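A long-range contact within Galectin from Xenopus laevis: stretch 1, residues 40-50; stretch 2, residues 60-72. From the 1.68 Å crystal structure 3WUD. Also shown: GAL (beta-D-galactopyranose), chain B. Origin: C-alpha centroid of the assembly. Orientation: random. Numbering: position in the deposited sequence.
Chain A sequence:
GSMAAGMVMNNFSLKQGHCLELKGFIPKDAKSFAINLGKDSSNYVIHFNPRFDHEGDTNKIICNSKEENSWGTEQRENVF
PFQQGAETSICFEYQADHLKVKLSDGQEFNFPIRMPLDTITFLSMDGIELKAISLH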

ATOM      1  N   ASP A  40      -0.151 -14.529   2.713  1.00 16.35           N
ATOM      2  CA  ASP A  40      -1.493 -14.205   3.091  1.00 17.16           C
ATOM      3  C   ASP A  40      -1.552 -14.011   4.629  1.00 14.89           C
ATOM      4  O   ASP A  40      -0.538 -14.137   5.295  1.00 13.84           O
ATOM      5  CB  ASP A  40      -2.486 -15.336   2.647  1.00 19.62           C
ATOM      6  CG  ASP A  40      -2.062 -16.690   3.120  1.00 23.72           C
ATOM      7  OD1 ASP A  40      -1.770 -16.811   4.301  1.00 19.87           O
ATOM      8  OD2 ASP A  40      -1.925 -17.638   2.293  1.00 25.98           O
ATOM      9  N   SER A  41      -2.755 -13.744   5.168  1.00 17.40           N
ATOM     10  CA  SER A  41      -2.959 -13.451   6.573  1.00 17.38           C
ATOM     11  C   SER A  41      -2.591 -14.630   7.480  1.00 16.79           C
ATOM     12  O   SER A  41      -2.370 -14.432   8.637  1.00 17.37           O
ATOM     13  CB  SER A  41      -4.411 -12.956   6.828  1.00 20.51           C
ATOM     14  OG  SER A  41      -5.357 -13.971   6.655  1.00 23.08           O
ATOM     15  N   SER A  42      -2.428 -15.831   6.925  1.00 16.53           N
ATOM     16  CA  SER A  42      -2.060 -16.999   7.698  1.00 17.40           C
ATOM     17  C   SER A  42      -0.613 -17.405   7.584  1.00 16.29           C
ATOM     18  O   SER A  42      -0.155 -18.274   8.314  1.00 16.13           O
ATOM     19  CB  SER A  42      -2.975 -18.233   7.319  1.00 18.63           C
ATOM     20  OG  SER A  42      -4.313 -17.944   7.744  1.00 19.75           O
ATOM     21  N   ASN A  43       0.147 -16.742   6.702  1.00 15.92           N
ATOM     22  CA  ASN A  43       1.476 -17.152   6.319  1.00 14.83           C
ATOM     23  C   ASN A  43       2.414 -15.919   6.190  1.00 15.60           C
ATOM     24  O   ASN A  43       2.425 -15.177   5.219  1.00 13.30           O
ATOM     25  CB  ASN A  43       1.417 -17.916   5.005  1.00 14.70           C
ATOM     26  CG  ASN A  43       0.752 -19.301   5.162  1.00 14.44           C
ATOM     27  OD1 ASN A  43       1.324 -20.176   5.731  1.00 16.50           O
ATOM     28  ND2 ASN A  43      -0.486 -19.407   4.796  1.00 19.40           N
ATOM     29  N   TYR A  44       3.154 -15.691   7.262  1.00 15.56           N
ATOM     30  CA  TYR A  44       4.087 -14.565   7.356  1.00 14.26           C
ATOM     31  C   TYR A  44       5.461 -15.169   7.263  1.00 15.18           C
ATOM     32  O   TYR A  44       5.927 -15.913   8.134  1.00 14.02           O
ATOM     33  CB  TYR A  44       3.951 -13.767   8.655  1.00 15.26           C
ATOM     34  CG  TYR A  44       2.599 -13.267   9.059  1.00 13.07           C
ATOM     35  CD1 TYR A  44       1.556 -12.943   8.161  1.00 14.18           C
ATOM     36  CD2 TYR A  44       2.347 -13.008  10.408  1.00 13.69           C
ATOM     37  CE1 TYR A  44       0.322 -12.434   8.599  1.00 17.21           C
ATOM     38  CE2 TYR A  44       1.115 -12.490  10.856  1.00 18.33           C
ATOM     39  CZ  TYR A  44       0.128 -12.197   9.967  1.00 16.09           C
ATOM     40  OH  TYR A  44      -1.035 -11.714  10.508  1.00 20.32           O
ATOM     41  N   VAL A  45       6.164 -14.798   6.189  1.00 15.77           N
ATOM     42  CA  VAL A  45       7.584 -15.011   6.106  1.00 15.51           C
ATOM     43  C   VAL A  45       8.340 -14.238   7.201  1.00 15.67           C
ATOM     44  O   VAL A  45       9.273 -14.746   7.766  1.00 18.29           O
ATOM     45  CB  VAL A  45       8.133 -14.645   4.680  1.00 19.73           C
ATOM     46  CG1 VAL A  45       9.576 -15.032   4.614  1.00 20.71           C
ATOM     47  CG2 VAL A  45       7.387 -15.427   3.575  1.00 22.29           C
ATOM     48  N   ILE A  46       7.927 -13.011   7.472  1.00 13.07           N
ATOM     49  CA  ILE A  46       8.384 -12.234   8.684  1.00 13.49           C
ATOM     50  C   ILE A  46       7.220 -11.499   9.377  1.00 13.55           C
ATOM     51  O   ILE A  46       6.374 -10.864   8.782  1.00 13.26           O
ATOM     52  CB  ILE A  46       9.598 -11.292   8.406  1.00 13.31           C
ATOM     53  CG1 ILE A  46      10.181 -10.742   9.730  1.00 15.89           C
ATOM     54  CG2 ILE A  46       9.178 -10.179   7.492  1.00 12.84           C
ATOM     55  CD1 ILE A  46      11.517 -10.016   9.501  1.00 16.92           C
ATOM     56  N   HIS A  47       7.237 -11.600  10.718  1.00 12.96           N
ATOM     57  CA  HIS A  47       6.496 -10.805  11.639  1.00 12.42           C
ATOM     58  C   HIS A  47       7.583 -10.041  12.351  1.00 13.52           C
ATOM     59  O   HIS A  47       8.420 -10.655  13.045  1.00 14.88           O
ATOM     60  CB  HIS A  47       5.694 -11.688  12.606  1.00 12.20           C
ATOM     61  CG  HIS A  47       5.121 -10.967  13.802  1.00 12.86           C
ATOM     62  ND1 HIS A  47       4.011 -10.159  13.734  1.00 15.36           N
ATOM     63  CD2 HIS A  47       5.474 -11.022  15.098  1.00 13.31           C
ATOM     64  CE1 HIS A  47       3.695  -9.755  14.964  1.00 14.36           C
ATOM     65  NE2 HIS A  47       4.542 -10.316  15.799  1.00 14.51           N
ATOM     66  N   PHE A  48       7.617  -8.741  12.114  1.00 14.16           N
ATOM     67  CA  PHE A  48       8.624  -7.806  12.576  1.00 12.70           C
ATOM     68  C   PHE A  48       7.979  -6.930  13.639  1.00 11.90           C
ATOM     69  O   PHE A  48       7.062  -6.163  13.348  1.00 15.59           O
ATOM     70  CB  PHE A  48       9.064  -6.942  11.396  1.00 13.89           C
ATOM     71  CG  PHE A  48      10.024  -5.865  11.752  1.00 14.62           C
ATOM     72  CD1 PHE A  48      11.381  -6.150  11.864  1.00 15.07           C
ATOM     73  CD2 PHE A  48       9.591  -4.560  11.963  1.00 14.21           C
ATOM     74  CE1 PHE A  48      12.291  -5.155  12.174  1.00 15.96           C
ATOM     75  CE2 PHE A  48      10.493  -3.538  12.307  1.00 14.93           C
ATOM     76  CZ  PHE A  48      11.843  -3.869  12.436  1.00 14.72           C
ATOM     77  N   ASN A  49       8.315  -7.163  14.905  1.00 13.02           N
ATOM     78  CA  ASN A  49       7.595  -6.603  16.030  1.00 13.14           C
ATOM     79  C   ASN A  49       8.473  -5.846  17.121  1.00 13.36           C
ATOM     80  O   ASN A  49       8.849  -6.441  18.121  1.00 13.01           O
ATOM     81  CB  ASN A  49       6.846  -7.767  16.704  1.00 13.72           C
ATOM     82  CG  ASN A  49       5.889  -7.348  17.821  1.00 16.52           C
ATOM     83  OD1 ASN A  49       5.657  -8.145  18.719  1.00 16.20           O
ATOM     84  ND2 ASN A  49       5.314  -6.166  17.759  1.00 16.33           N
ATOM     85  N   PRO A  50       8.768  -4.537  16.862  1.00 12.57           N
ATOM     86  CA  PRO A  50       9.468  -3.714  17.803  1.00 12.72           C
ATOM     87  C   PRO A  50       8.525  -3.530  18.990  1.00 12.20           C
ATOM     88  O   PRO A  50       7.380  -3.258  18.821  1.00 14.74           O
ATOM     89  CB  PRO A  50       9.699  -2.399  17.028  1.00 11.32           C
ATOM     90  CG  PRO A  50       9.795  -2.856  15.618  1.00 12.39           C
ATOM     91  CD  PRO A  50       8.618  -3.820  15.587  1.00 13.04           C
ATOM     92  N   LYS A  60      13.108  -4.121  22.440  1.00 17.51           N
ATOM     93  CA  LYS A  60      13.674  -5.224  21.671  1.00 19.08           C
ATOM     94  C   LYS A  60      12.846  -5.316  20.411  1.00 14.47           C
ATOM     95  O   LYS A  60      11.680  -5.031  20.434  1.00 18.54           O
ATOM     96  CB  LYS A  60      13.532  -6.564  22.399  1.00 19.64           C
ATOM     97  CG  LYS A  60      14.105  -6.588  23.832  1.00 22.24           C
ATOM     98  CD  LYS A  60      15.600  -6.614  23.770  1.00 20.67           C
ATOM     99  CE  LYS A  60      16.208  -6.649  25.184  1.00 22.45           C
ATOM    100  NZ  LYS A  60      16.325  -5.244  25.665  1.00 22.26           N
ATOM    101  N   ILE A  61      13.434  -5.836  19.355  1.00 16.47           N
ATOM    102  CA  ILE A  61      12.685  -6.245  18.217  1.00 15.84           C
ATOM    103  C   ILE A  61      12.504  -7.791  18.287  1.00 15.39           C
ATOM    104  O   ILE A  61      13.514  -8.547  18.280  1.00 16.47           O
ATOM    105  CB  ILE A  61      13.375  -5.919  16.906  1.00 14.69           C
ATOM    106  CG1 ILE A  61      13.662  -4.409  16.795  1.00 15.94           C
ATOM    107  CG2 ILE A  61      12.488  -6.375  15.762  1.00 18.92           C
ATOM    108  CD1 ILE A  61      14.418  -4.057  15.550  1.00 15.84           C
ATOM    109  N   ILE A  62      11.249  -8.231  18.286  1.00 14.74           N
ATOM    110  CA  ILE A  62      11.011  -9.692  18.236  1.00 15.64           C
ATOM    111  C   ILE A  62      10.625  -9.961  16.797  1.00 14.22           C
ATOM    112  O   ILE A  62       9.791  -9.237  16.257  1.00 13.97           O
ATOM    113  CB  ILE A  62       9.858 -10.049  19.138  1.00 16.26           C
ATOM    114  CG1 ILE A  62      10.318 -10.097  20.590  1.00 20.16           C
ATOM    115  CG2 ILE A  62       9.281 -11.429  18.782  1.00 17.53           C
ATOM    116  CD1 ILE A  62      11.239  -8.998  21.079  1.00 22.44           C
ATOM    117  N   CYS A  63      11.284 -10.904  16.116  1.00 15.06           N
ATOM    118  CA  CYS A  63      10.812 -11.364  14.801  1.00 15.45           C
ATOM    119  C   CYS A  63      10.398 -12.830  14.892  1.00 14.29           C
ATOM    120  O   CYS A  63      10.935 -13.628  15.684  1.00 15.10           O
ATOM    121  CB  CYS A  63      11.916 -11.249  13.779  1.00 14.28           C
ATOM    122  SG  CYS A  63      12.341  -9.492  13.440  1.00 19.42           S
ATOM    123  N   ASN A  64       9.432 -13.199  14.077  1.00 13.25           N
ATOM    124  CA  ASN A  64       9.057 -14.580  13.963  1.00 13.39           C
ATOM    125  C   ASN A  64       8.422 -14.838  12.612  1.00 13.24           C
ATOM    126  O   ASN A  64       8.168 -13.929  11.860  1.00 18.32           O
ATOM    127  CB  ASN A  64       8.031 -14.914  15.062  1.00 13.14           C
ATOM    128  CG  ASN A  64       8.068 -16.402  15.463  1.00 13.53           C
ATOM    129  OD1 ASN A  64       8.532 -17.231  14.757  1.00 11.90           O
ATOM    130  ND2 ASN A  64       7.464 -16.732  16.555  1.00 13.38           N
ATOM    131  N   SER A  65       8.232 -16.084  12.286  1.00 14.00           N
ATOM    132  CA  SER A  65       7.480 -16.514  11.122  1.00 13.71           C
ATOM    133  C   SER A  65       6.137 -17.023  11.547  1.00 14.86           C
ATOM    134  O   SER A  65       5.963 -17.442  12.712  1.00 13.68           O
ATOM    135  CB  SER A  65       8.244 -17.644  10.390  1.00 14.01           C
ATOM    136  OG  SER A  65       8.505 -18.791  11.207  1.00 14.63           O
ATOM    137  N   LYS A  66       5.212 -17.176  10.610  1.00 13.14           N
ATOM    138  CA  LYS A  66       3.949 -17.801  10.936  1.00 14.75           C
ATOM    139  C   LYS A  66       3.582 -18.617   9.717  1.00 16.32           C
ATOM    140  O   LYS A  66       3.422 -18.047   8.645  1.00 17.31           O
ATOM    141  CB  LYS A  66       2.853 -16.793  11.272  1.00 14.62           C
ATOM    142  CG  LYS A  66       1.567 -17.468  11.847  1.00 16.75           C
ATOM    143  CD  LYS A  66       0.477 -16.501  12.174  1.00 16.91           C
ATOM    144  CE  LYS A  66      -0.059 -15.798  10.978  1.00 16.06           C
ATOM    145  NZ  LYS A  66      -1.405 -15.220  11.195  1.00 16.25           N
ATOM    146  N   GLU A  67       3.387 -19.896   9.903  1.00 15.81           N
ATOM    147  CA  GLU A  67       3.062 -20.815   8.793  1.00 17.35           C
ATOM    148  C   GLU A  67       1.752 -21.493   9.135  1.00 16.33           C
ATOM    149  O   GLU A  67       1.642 -22.169  10.157  1.00 13.11           O
ATOM    150  CB  GLU A  67       4.164 -21.835   8.677  1.00 20.80           C
ATOM    151  CG  GLU A  67       4.114 -22.677   7.417  1.00 27.62           C
ATOM    152  CD  GLU A  67       5.498 -23.289   7.126  1.00 33.61           C
ATOM    153  OE1 GLU A  67       5.555 -24.382   6.593  1.00 36.19           O
ATOM    154  OE2 GLU A  67       6.545 -22.651   7.447  1.00 49.94           O
ATOM    155  N   GLU A  68       0.774 -21.295   8.291  1.00 15.56           N
ATOM    156  CA  GLU A  68      -0.582 -21.821   8.433  1.00 18.63           C
ATOM    157  C   GLU A  68      -1.057 -21.519   9.847  1.00 17.45           C
ATOM    158  O   GLU A  68      -1.604 -22.395  10.584  1.00 14.03           O
ATOM    159  CB  GLU A  68      -0.654 -23.325   8.029  1.00 24.52           C
ATOM    160  CG  GLU A  68      -0.636 -23.489   6.506  1.00 27.37           C
ATOM    161  CD  GLU A  68      -1.892 -22.949   5.799  1.00 34.17           C
ATOM    162  OE1 GLU A  68      -2.812 -23.796   5.558  1.00 40.28           O
ATOM    163  OE2 GLU A  68      -1.997 -21.727   5.458  1.00 32.40           O
ATOM    164  N   ASN A  69      -0.848 -20.257  10.167  1.00 15.62           N
ATOM    165  CA  ASN A  69      -1.266 -19.715  11.512  1.00 16.18           C
ATOM    166  C   ASN A  69      -0.518 -20.158  12.747  1.00 15.35           C
ATOM    167  O   ASN A  69      -0.883 -19.776  13.879  1.00 17.92           O
ATOM    168  CB  ASN A  69      -2.739 -19.855  11.750  1.00 19.04           C
ATOM    169  CG  ASN A  69      -3.506 -18.763  11.101  1.00 24.03           C
ATOM    170  OD1 ASN A  69      -3.034 -17.609  11.040  1.00 24.64           O
ATOM    171  ND2 ASN A  69      -4.630 -19.097  10.554  1.00 26.61           N
ATOM    172  N   SER A  70       0.528 -20.946  12.594  1.00 14.46           N
ATOM    173  CA  SER A  70       1.401 -21.350  13.685  1.00 17.02           C
ATOM    174  C   SER A  70       2.651 -20.505  13.764  1.00 15.88           C
ATOM    175  O   SER A  70       3.460 -20.554  12.838  1.00 15.07           O
ATOM    176  CB  SER A  70       1.892 -22.806  13.457  1.00 20.20           C
ATOM    177  OG  SER A  70       0.849 -23.725  13.734  1.00 24.24           O
ATOM    178  N   TRP A  71       2.883 -19.822  14.896  1.00 15.89           N
ATOM    179  CA  TRP A  71       4.173 -19.159  15.120  1.00 16.54           C
ATOM    180  C   TRP A  71       5.382 -20.133  15.038  1.00 16.19           C
ATOM    181  O   TRP A  71       5.367 -21.246  15.587  1.00 16.32           O
ATOM    182  CB  TRP A  71       4.217 -18.382  16.451  1.00 17.85           C
ATOM    183  CG  TRP A  71       3.265 -17.256  16.544  1.00 16.15           C
ATOM    184  CD1 TRP A  71       2.156 -17.138  17.408  1.00 16.43           C
ATOM    185  CD2 TRP A  71       3.233 -16.101  15.720  1.00 14.64           C
ATOM    186  NE1 TRP A  71       1.514 -15.975  17.152  1.00 20.98           N
ATOM    187  CE2 TRP A  71       2.184 -15.287  16.173  1.00 17.21           C
ATOM    188  CE3 TRP A  71       4.094 -15.589  14.768  1.00 14.79           C
ATOM    189  CZ2 TRP A  71       1.889 -14.044  15.576  1.00 17.42           C
ATOM    190  CZ3 TRP A  71       3.818 -14.365  14.204  1.00 15.57           C
ATOM    191  CH2 TRP A  71       2.764 -13.615  14.581  1.00 14.72           C
ATOM    192  N   GLY A  72       6.476 -19.690  14.417  1.00 15.62           N
ATOM    193  CA  GLY A  72       7.743 -20.363  14.502  1.00 14.92           C
ATOM    194  C   GLY A  72       8.585 -20.024  15.717  1.00 15.71           C
ATOM    195  O   GLY A  72       8.065 -19.650  16.765  1.00 13.50           O
TER
HETATM  196  C1  GAL B   2       3.628 -13.273  20.961  1.00 17.14           C
HETATM  197  C2  GAL B   2       2.684 -12.134  20.600  1.00 19.74           C
HETATM  198  C3  GAL B   2       2.292 -12.108  19.123  1.00 16.22           C
HETATM  199  C4  GAL B   2       3.568 -12.235  18.280  1.00 17.27           C
HETATM  200  C5  GAL B   2       4.397 -13.430  18.772  1.00 15.40           C
HETATM  201  C6  GAL B   2       5.697 -13.665  18.035  1.00 14.87           C
HETATM  202  O2  GAL B   2       1.479 -12.261  21.343  1.00 19.09           O
HETATM  203  O3  GAL B   2       1.514 -10.954  18.863  1.00 17.40           O
HETATM  204  O4  GAL B   2       4.348 -11.036  18.391  1.00 16.75           O
HETATM  205  O5  GAL B   2       4.783 -13.314  20.148  1.00 15.01           O
HETATM  206  O6  GAL B   2       6.427 -14.783  18.502  1.00 16.76           O

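The two stretches pair as antiparallel strands: the axes of 46-50 and 60-67 approach to 4.5 Å, with their N-to-C directions 164° apart. Three residue pairs satisfy each other's backbone groups reciprocally. Tyr44 N donates to Lys66 O (2.7 Å) and Lys66 N to Tyr44 O (2.9 Å); His47 N reaches Asn64 O (2.8 Å), answered by Asn64 N to His47 O (2.9 Å); Asn49 N reaches Ile62 O (2.9 Å), answered by Ile62 N to Asn49 O (3.0 Å). Between the first two pairs stretch 1 advances three residues and stretch 2 only two. This one-residue shift is a beta bulge, located where the chain turns a corner at Val45.

Beyond Tyr44, two turns meet, and side chains join the backbone in the bonding. The type I turn from Asp40 to Asn43 closes with Asn43 N to Asp40 O (3.0 Å), and Asp40 OD1 accepts from Ser42 N (2.9 Å) and Asn43 ND2 (2.9 Å). Opposite it, the type I' turn from Glu67 to Ser70 is held by Ser70 N to Glu67 O (2.9 Å) and Glu67 N to Ser70 O (3.0 Å). The Asn43 amide clasps Glu68 from both ends: OD1 accepts from Glu68 N (2.8 Å), while ND2 donates to Glu68 OE2 (2.8 Å, 176° at the hydrogen). Asn69 N donates to Ser42 O at 2.8 Å; Glu68 N lies 3.2 Å from the same Ser42 O, but the angle is too poor for a bond.

Lys66 makes the most of its length. Its NZ donates to Ser41 O (2.8 Å) and to Asn69 OD1 (2.9 Å), tying both turns together. On the way, Lys66 CE lies over the Tyr44 ring, 3.7 Å from its centroid and 18° off the normal, a CH-pi contact; NZ, 4.1 Å from that centroid and 32° off the normal, adds an off-centre cation-pi interaction.

On the sheet face carrying His47, Asn49 and Asn64, polar groups meet galactose, as the name galectin leads one to expect. His47 NE2 and GAL O4 share a hydrogen bond of 2.7 Å, and Asn64 ND2 donates to GAL O6 (2.9 Å) and to Gly72 O (3.0 Å). Trp71 directs its edge at the His47 ring face, with centroids 4.7 Å apart and planes at 52°, and offers its own face to the sugar (Trp71 CZ2 to GAL C4, 3.7 Å).

The other face is apolar: Phe48 CD1 meets Cys63 SG and Phe48 CE1 meets Ile61 CG2, each at 3.8 Å.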